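Local coordinates for protein EmGH1 (PDB 5Z87) that probably hydrolyses beta-glucosides such as cellobiose, as a marine bacterial member of glycoside hydrolase family 3, at residues R552-E566 and L579-N593. Sequence-based numbering, arbitrary orientation.
With EDO (1,2-ethanediol), chain L.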
loop_
_atom_site.group_PDB
_atom_site.type_symbol
_atom_site.label_atom_id
_atom_site.label_comp_id
_atom_site.label_asym_id
_atom_site.label_seq_id
_atom_site.Cartn_x
_atom_site.Cartn_y
_atom_site.Cartn_z
ATOM N N ARG A 552 2.737 12.010 7.505
ATOM C CA ARG A 552 2.408 11.549 8.856
ATOM C C ARG A 552 2.101 10.054 8.865
ATOM O O ARG A 552 1.537 9.506 7.912
ATOM C CB ARG A 552 1.197 12.315 9.459
ATOM C CG ARG A 552 1.488 13.755 9.858
ATOM C CD ARG A 552 0.346 14.419 10.653
ATOM N NE ARG A 552 0.004 13.683 11.870
ATOM C CZ ARG A 552 -1.206 13.684 12.433
ATOM N NH1 ARG A 552 -2.197 14.399 11.903
ATOM N NH2 ARG A 552 -1.426 12.965 13.528
ATOM N N ASP A 553 2.461 9.393 9.964
ATOM C CA ASP A 553 2.121 7.988 10.169
ATOM C C ASP A 553 0.915 7.828 11.085
ATOM O O ASP A 553 0.776 6.810 11.765
ATOM C CB ASP A 553 3.322 7.224 10.723
ATOM C CG ASP A 553 3.860 7.848 11.990
ATOM O OD1 ASP A 553 3.250 8.843 12.444
ATOM O OD2 ASP A 553 4.878 7.354 12.529
ATOM N N ASP A 554 0.052 8.836 11.123
ATOM C CA ASP A 554 -1.088 8.895 12.020
ATOM C C ASP A 554 -2.024 9.955 11.464
ATOM O O ASP A 554 -1.565 10.985 10.975
ATOM C CB ASP A 554 -0.635 9.225 13.450
ATOM C CG ASP A 554 -1.793 9.369 14.432
ATOM O OD1 ASP A 554 -2.862 8.766 14.217
ATOM O OD2 ASP A 554 -1.618 10.079 15.446
ATOM N N LEU A 555 -3.327 9.701 11.527
ATOM C CA LEU A 555 -4.308 10.614 10.969
ATOM C C LEU A 555 -5.161 11.301 12.025
ATOM O O LEU A 555 -6.028 12.116 11.675
ATOM C CB LEU A 555 -5.202 9.864 9.971
ATOM C CG LEU A 555 -4.447 9.268 8.771
ATOM C CD1 LEU A 555 -5.367 8.375 7.927
ATOM C CD2 LEU A 555 -3.806 10.374 7.916
ATOM N N GLU A 556 -4.958 10.992 13.299
ATOM C CA GLU A 556 -5.627 11.738 14.351
ATOM C C GLU A 556 -5.098 13.166 14.418
ATOM O O GLU A 556 -4.017 13.485 13.909
ATOM C CB GLU A 556 -5.411 11.079 15.710
ATOM C CG GLU A 556 -6.574 10.275 16.210
ATOM C CD GLU A 556 -7.725 11.121 16.690
ATOM O OE1 GLU A 556 -7.686 12.372 16.554
ATOM O OE2 GLU A 556 -8.675 10.518 17.224
ATOM N N LEU A 557 -5.879 14.030 15.070
ATOM C CA LEU A 557 -5.379 15.338 15.479
ATOM C C LEU A 557 -4.083 15.190 16.251
ATOM O O LEU A 557 -3.995 14.408 17.206
ATOM C CB LEU A 557 -6.414 16.048 16.346
ATOM C CG LEU A 557 -7.758 16.216 15.669
ATOM C CD1 LEU A 557 -8.670 17.003 16.591
ATOM C CD2 LEU A 557 -7.542 16.936 14.338
ATOM N N ILE A 558 -3.083 15.924 15.836
ATOM C CA ILE A 558 -1.757 15.757 16.417
ATOM C C ILE A 558 -1.710 16.421 17.787
ATOM O O ILE A 558 -2.396 17.419 18.048
ATOM C CB ILE A 558 -0.681 16.319 15.466
ATOM C CG1 ILE A 558 0.704 15.893 15.925
ATOM C CG2 ILE A 558 -0.755 17.843 15.376
ATOM C CD1 ILE A 558 1.738 16.052 14.836
ATOM N N GLY A 559 -0.925 15.823 18.683
ATOM C CA GLY A 559 -0.554 16.488 19.925
ATOM C C GLY A 559 -1.663 16.476 20.966
ATOM O O GLY A 559 -2.292 15.442 21.231
ATOM N N GLU A 560 -1.906 17.646 21.568
ATOM C CA GLU A 560 -2.781 17.772 22.723
ATOM C C GLU A 560 -4.145 18.317 22.367
ATOM O O GLU A 560 -4.898 18.695 23.268
ATOM C CB GLU A 560 -2.140 18.670 23.785
ATOM C CG GLU A 560 -1.057 17.978 24.588
ATOM C CD GLU A 560 0.158 17.683 23.746
ATOM O OE1 GLU A 560 0.711 18.630 23.150
ATOM O OE2 GLU A 560 0.548 16.502 23.664
ATOM N N GLN A 561 -4.480 18.372 21.081
ATOM C CA GLN A 561 -5.737 18.992 20.681
ATOM C C GLN A 561 -6.942 18.194 21.172
ATOM O O GLN A 561 -7.978 18.778 21.504
ATOM C CB GLN A 561 -5.792 19.137 19.165
ATOM C CG GLN A 561 -4.793 20.120 18.553
ATOM C CD GLN A 561 -4.924 20.125 17.043
ATOM O OE1 GLN A 561 -5.793 20.798 16.488
ATOM N NE2 GLN A 561 -4.102 19.321 16.376
ATOM N N ASN A 562 -6.846 16.860 21.190
ATOM C CA ASN A 562 -7.957 16.073 21.713
ATOM C C ASN A 562 -8.116 16.300 23.207
ATOM O O ASN A 562 -9.239 16.437 23.701
ATOM C CB ASN A 562 -7.758 14.584 21.412
ATOM C CG ASN A 562 -7.952 14.260 19.944
ATOM O OD1 ASN A 562 -8.784 14.865 19.266
ATOM N ND2 ASN A 562 -7.175 13.313 19.444
ATOM N N GLU A 563 -6.996 16.345 23.935
ATOM C CA GLU A 563 -7.026 16.728 25.342
ATOM C C GLU A 563 -7.762 18.047 25.530
ATOM O O GLU A 563 -8.689 18.145 26.343
ATOM C CB GLU A 563 -5.598 16.819 25.888
ATOM C CG GLU A 563 -5.527 16.843 27.403
ATOM C CD GLU A 563 -4.122 16.671 27.931
ATOM O OE1 GLU A 563 -3.266 16.130 27.189
ATOM O OE2 GLU A 563 -3.877 17.071 29.096
ATOM N N LEU A 564 -7.386 19.068 24.753
ATOM C CA LEU A 564 -8.053 20.362 24.864
ATOM C C LEU A 564 -9.542 20.239 24.577
ATOM O O LEU A 564 -10.371 20.826 25.285
ATOM C CB LEU A 564 -7.409 21.370 23.908
ATOM C CG LEU A 564 -8.199 22.654 23.626
ATOM C CD1 LEU A 564 -8.238 23.578 24.864
ATOM C CD2 LEU A 564 -7.634 23.383 22.406
ATOM N N ALA A 565 -9.902 19.471 23.544
ATOM C CA ALA A 565 -11.300 19.377 23.147
ATOM C C ALA A 565 -12.136 18.712 24.228
ATOM O O ALA A 565 -13.230 19.188 24.558
ATOM C CB ALA A 565 -11.423 18.615 21.833
ATOM N N GLU A 566 -11.641 17.609 24.789
ATOM C CA GLU A 566 -12.395 16.938 25.841
ATOM C C GLU A 566 -12.490 17.795 27.103
ATOM O O GLU A 566 -13.513 17.752 27.801
ATOM C CB GLU A 566 -11.765 15.579 26.143
ATOM C CG GLU A 566 -11.647 14.695 24.913
ATOM C CD GLU A 566 -11.220 13.286 25.253
ATOM O OE1 GLU A 566 -9.998 12.989 25.194
ATOM O OE2 GLU A 566 -12.113 12.479 25.590
ATOM N N LEU A 579 -12.640 22.479 11.790
ATOM C CA LEU A 579 -11.370 21.844 11.441
ATOM C C LEU A 579 -10.665 22.641 10.343
ATOM O O LEU A 579 -11.238 22.902 9.277
ATOM C CB LEU A 579 -11.581 20.395 10.998
ATOM C CG LEU A 579 -12.101 19.423 12.057
ATOM C CD1 LEU A 579 -12.472 18.110 11.428
ATOM C CD2 LEU A 579 -11.071 19.201 13.121
ATOM N N ILE A 580 -9.416 23.005 10.610
ATOM C CA ILE A 580 -8.569 23.748 9.690
ATOM C C ILE A 580 -7.269 22.972 9.586
ATOM O O ILE A 580 -6.635 22.691 10.613
ATOM C CB ILE A 580 -8.327 25.193 10.175
ATOM C CG1 ILE A 580 -9.666 25.936 10.256
ATOM C CG2 ILE A 580 -7.336 25.940 9.266
ATOM C CD1 ILE A 580 -9.608 27.245 11.057
ATOM N N HIS A 581 -6.881 22.610 8.360
ATOM C CA HIS A 581 -5.877 21.561 8.141
ATOM C C HIS A 581 -5.630 21.359 6.645
ATOM O O HIS A 581 -6.452 21.736 5.803
ATOM C CB HIS A 581 -6.333 20.229 8.750
ATOM C CG HIS A 581 -7.658 19.763 8.227
ATOM N ND1 HIS A 581 -7.792 18.676 7.385
ATOM C CD2 HIS A 581 -8.912 20.243 8.417
ATOM C CE1 HIS A 581 -9.068 18.497 7.094
ATOM N NE2 HIS A 581 -9.769 19.442 7.697
ATOM N N GLY A 582 -4.499 20.721 6.332
ATOM C CA GLY A 582 -4.178 20.340 4.965
ATOM C C GLY A 582 -4.702 18.978 4.525
ATOM O O GLY A 582 -5.699 18.897 3.808
ATOM N N ARG A 583 -4.040 17.905 4.938
ATOM C CA ARG A 583 -4.470 16.553 4.560
ATOM C C ARG A 583 -5.835 16.210 5.158
ATOM O O ARG A 583 -6.241 16.777 6.176
ATOM C CB ARG A 583 -3.457 15.526 5.042
ATOM C CG ARG A 583 -3.317 15.538 6.562
ATOM C CD ARG A 583 -2.614 14.300 7.090
ATOM N NE ARG A 583 -1.325 14.088 6.433
ATOM C CZ ARG A 583 -0.215 14.742 6.754
ATOM N NH1 ARG A 583 -0.238 15.650 7.730
ATOM N NH2 ARG A 583 0.918 14.480 6.106
ATOM N N PRO A 584 -6.553 15.263 4.559
ATOM C CA PRO A 584 -7.722 14.701 5.249
ATOM C C PRO A 584 -7.296 14.126 6.586
ATOM O O PRO A 584 -6.310 13.387 6.667
ATOM C CB PRO A 584 -8.212 13.608 4.293
ATOM C CG PRO A 584 -7.656 13.995 2.940
ATOM C CD PRO A 584 -6.323 14.620 3.253
ATOM N N LEU A 585 -8.043 14.469 7.639
ATOM C CA LEU A 585 -7.760 13.988 8.990
ATOM C C LEU A 585 -8.857 13.043 9.475
ATOM O O LEU A 585 -10.008 13.119 9.038
ATOM C CB LEU A 585 -7.616 15.153 9.975
ATOM C CG LEU A 585 -6.332 15.977 9.806
ATOM C CD1 LEU A 585 -6.367 17.223 10.654
ATOM C CD2 LEU A 585 -5.103 15.147 10.137
ATOM N N SER A 586 -8.492 12.154 10.400
ATOM C CA SER A 586 -9.413 11.158 10.949
ATOM C C SER A 586 -9.572 11.420 12.441
ATOM O O SER A 586 -8.981 10.717 13.276
ATOM C CB SER A 586 -8.917 9.737 10.694
ATOM O OG SER A 586 -8.951 9.466 9.313
ATOM N N PRO A 587 -10.365 12.420 12.806
ATOM C CA PRO A 587 -10.464 12.902 14.193
ATOM C C PRO A 587 -11.517 12.104 14.969
ATOM O O PRO A 587 -12.644 12.543 15.219
ATOM C CB PRO A 587 -10.851 14.370 14.000
ATOM C CG PRO A 587 -11.754 14.316 12.742
ATOM C CD PRO A 587 -11.330 13.106 11.927
ATOM N N LEU A 588 -11.122 10.885 15.353
ATOM C CA LEU A 588 -12.039 9.932 15.968
ATOM C C LEU A 588 -12.567 10.451 17.294
ATOM O O LEU A 588 -13.780 10.443 17.542
ATOM C CB LEU A 588 -11.328 8.601 16.202
ATOM C CG LEU A 588 -11.376 7.480 15.185
ATOM C CD1 LEU A 588 -10.794 6.235 15.845
ATOM C CD2 LEU A 588 -12.806 7.247 14.731
ATOM N N VAL A 589 -11.656 10.875 18.171
ATOM C CA VAL A 589 -12.049 11.390 19.478
ATOM C C VAL A 589 -13.040 12.532 19.318
ATOM O O VAL A 589 -14.127 12.522 19.911
ATOM C CB VAL A 589 -10.800 11.803 20.276
ATOM C CG1 VAL A 589 -11.183 12.556 21.539
ATOM C CG2 VAL A 589 -9.986 10.552 20.614
ATOM N N LEU A 590 -12.708 13.498 18.456
ATOM C CA LEU A 590 -13.616 14.611 18.207
ATOM C C LEU A 590 -14.935 14.136 17.606
ATOM O O LEU A 590 -16.009 14.633 17.968
ATOM C CB LEU A 590 -12.942 15.628 17.295
ATOM C CG LEU A 590 -13.597 17.002 17.189
ATOM C CD1 LEU A 590 -13.460 17.751 18.521
ATOM C CD2 LEU A 590 -12.975 17.799 16.023
ATOM N N ALA A 591 -14.882 13.178 16.681
ATOM C CA ALA A 591 -16.127 12.713 16.076
ATOM C C ALA A 591 -17.009 12.002 17.099
ATOM O O ALA A 591 -18.239 12.108 17.041
ATOM C CB ALA A 591 -15.831 11.803 14.874
ATOM N N GLU A 592 -16.405 11.311 18.062
ATOM C CA GLU A 592 -17.198 10.639 19.084
ATOM C C GLU A 592 -17.783 11.628 20.103
ATOM O O GLU A 592 -18.915 11.447 20.565
ATOM C CB GLU A 592 -16.339 9.581 19.777
ATOM C CG GLU A 592 -17.021 8.840 20.914
ATOM C CD GLU A 592 -16.097 7.829 21.571
ATOM O OE1 GLU A 592 -15.477 7.026 20.838
ATOM O OE2 GLU A 592 -15.978 7.848 22.815
ATOM N N ASN A 593 -17.050 12.687 20.457
ATOM C CA ASN A 593 -17.423 13.474 21.632
ATOM C C ASN A 593 -18.008 14.851 21.345
ATOM O O ASN A 593 -18.693 15.400 22.217
ATOM C CB ASN A 593 -16.212 13.642 22.556
ATOM C CG ASN A 593 -15.762 12.330 23.157
ATOM O OD1 ASN A 593 -16.461 11.748 23.984
ATOM N ND2 ASN A 593 -14.595 11.849 22.736
HETATM C C1 EDO L . 4.911 8.434 16.585
HETATM O O1 EDO L . 5.723 9.226 17.468
HETATM C C2 EDO L . 3.489 8.995 16.571
HETATM O O2 EDO L . 2.856 8.747 15.308
HETATM O O HOH W 1 -10.082 13.732 17.191
#
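Glu556 reaches the start of helix 588-593 with its carboxylate: OE2 takes the Val589 N-H at 3.1 Å on its syn lone pair, nearly straight at 172°. A bend at chi2 (-74°) turns the carboxylate back along its chain, where OE1 accepts from Leu557 N and, from above the carboxylate plane, from Asn562 ND2. One water donates to Glu556 OE1 and Asn562 OD1 and accepts from Leu590 N. Cutting Glu556 back to an alanine is likely to leave Val589 N, Leu557 N and Asn562 ND2 without their acceptor and the water less firmly held. Nearby, Ser586 N donates a 2.8 Å hydrogen bond to Leu555 O. In this glycoside hydrolase family 3 C-terminal domain, helices 561-569 and 588-593 pack side by side on one face of the sheet containing strands 527-533, 574-580 and 596-601; the 561-566 and 588-593 axes approach to 9.9 Å at 15°, N-to-C alike. Between them Val589 CB lies 3.8 Å from Asn562 CG, and Ala565 CB meets Leu590 CD1. Leu557 packs against Leu585 and Pro587, its CG 4.0 Å from Pro587 CB. Arg552 lays its aliphatic chain over one face of the Arg583 guanidinium, whose nitrogens hydrogen-bond to backbone oxygens of Thr538, Arg189 and Pro188.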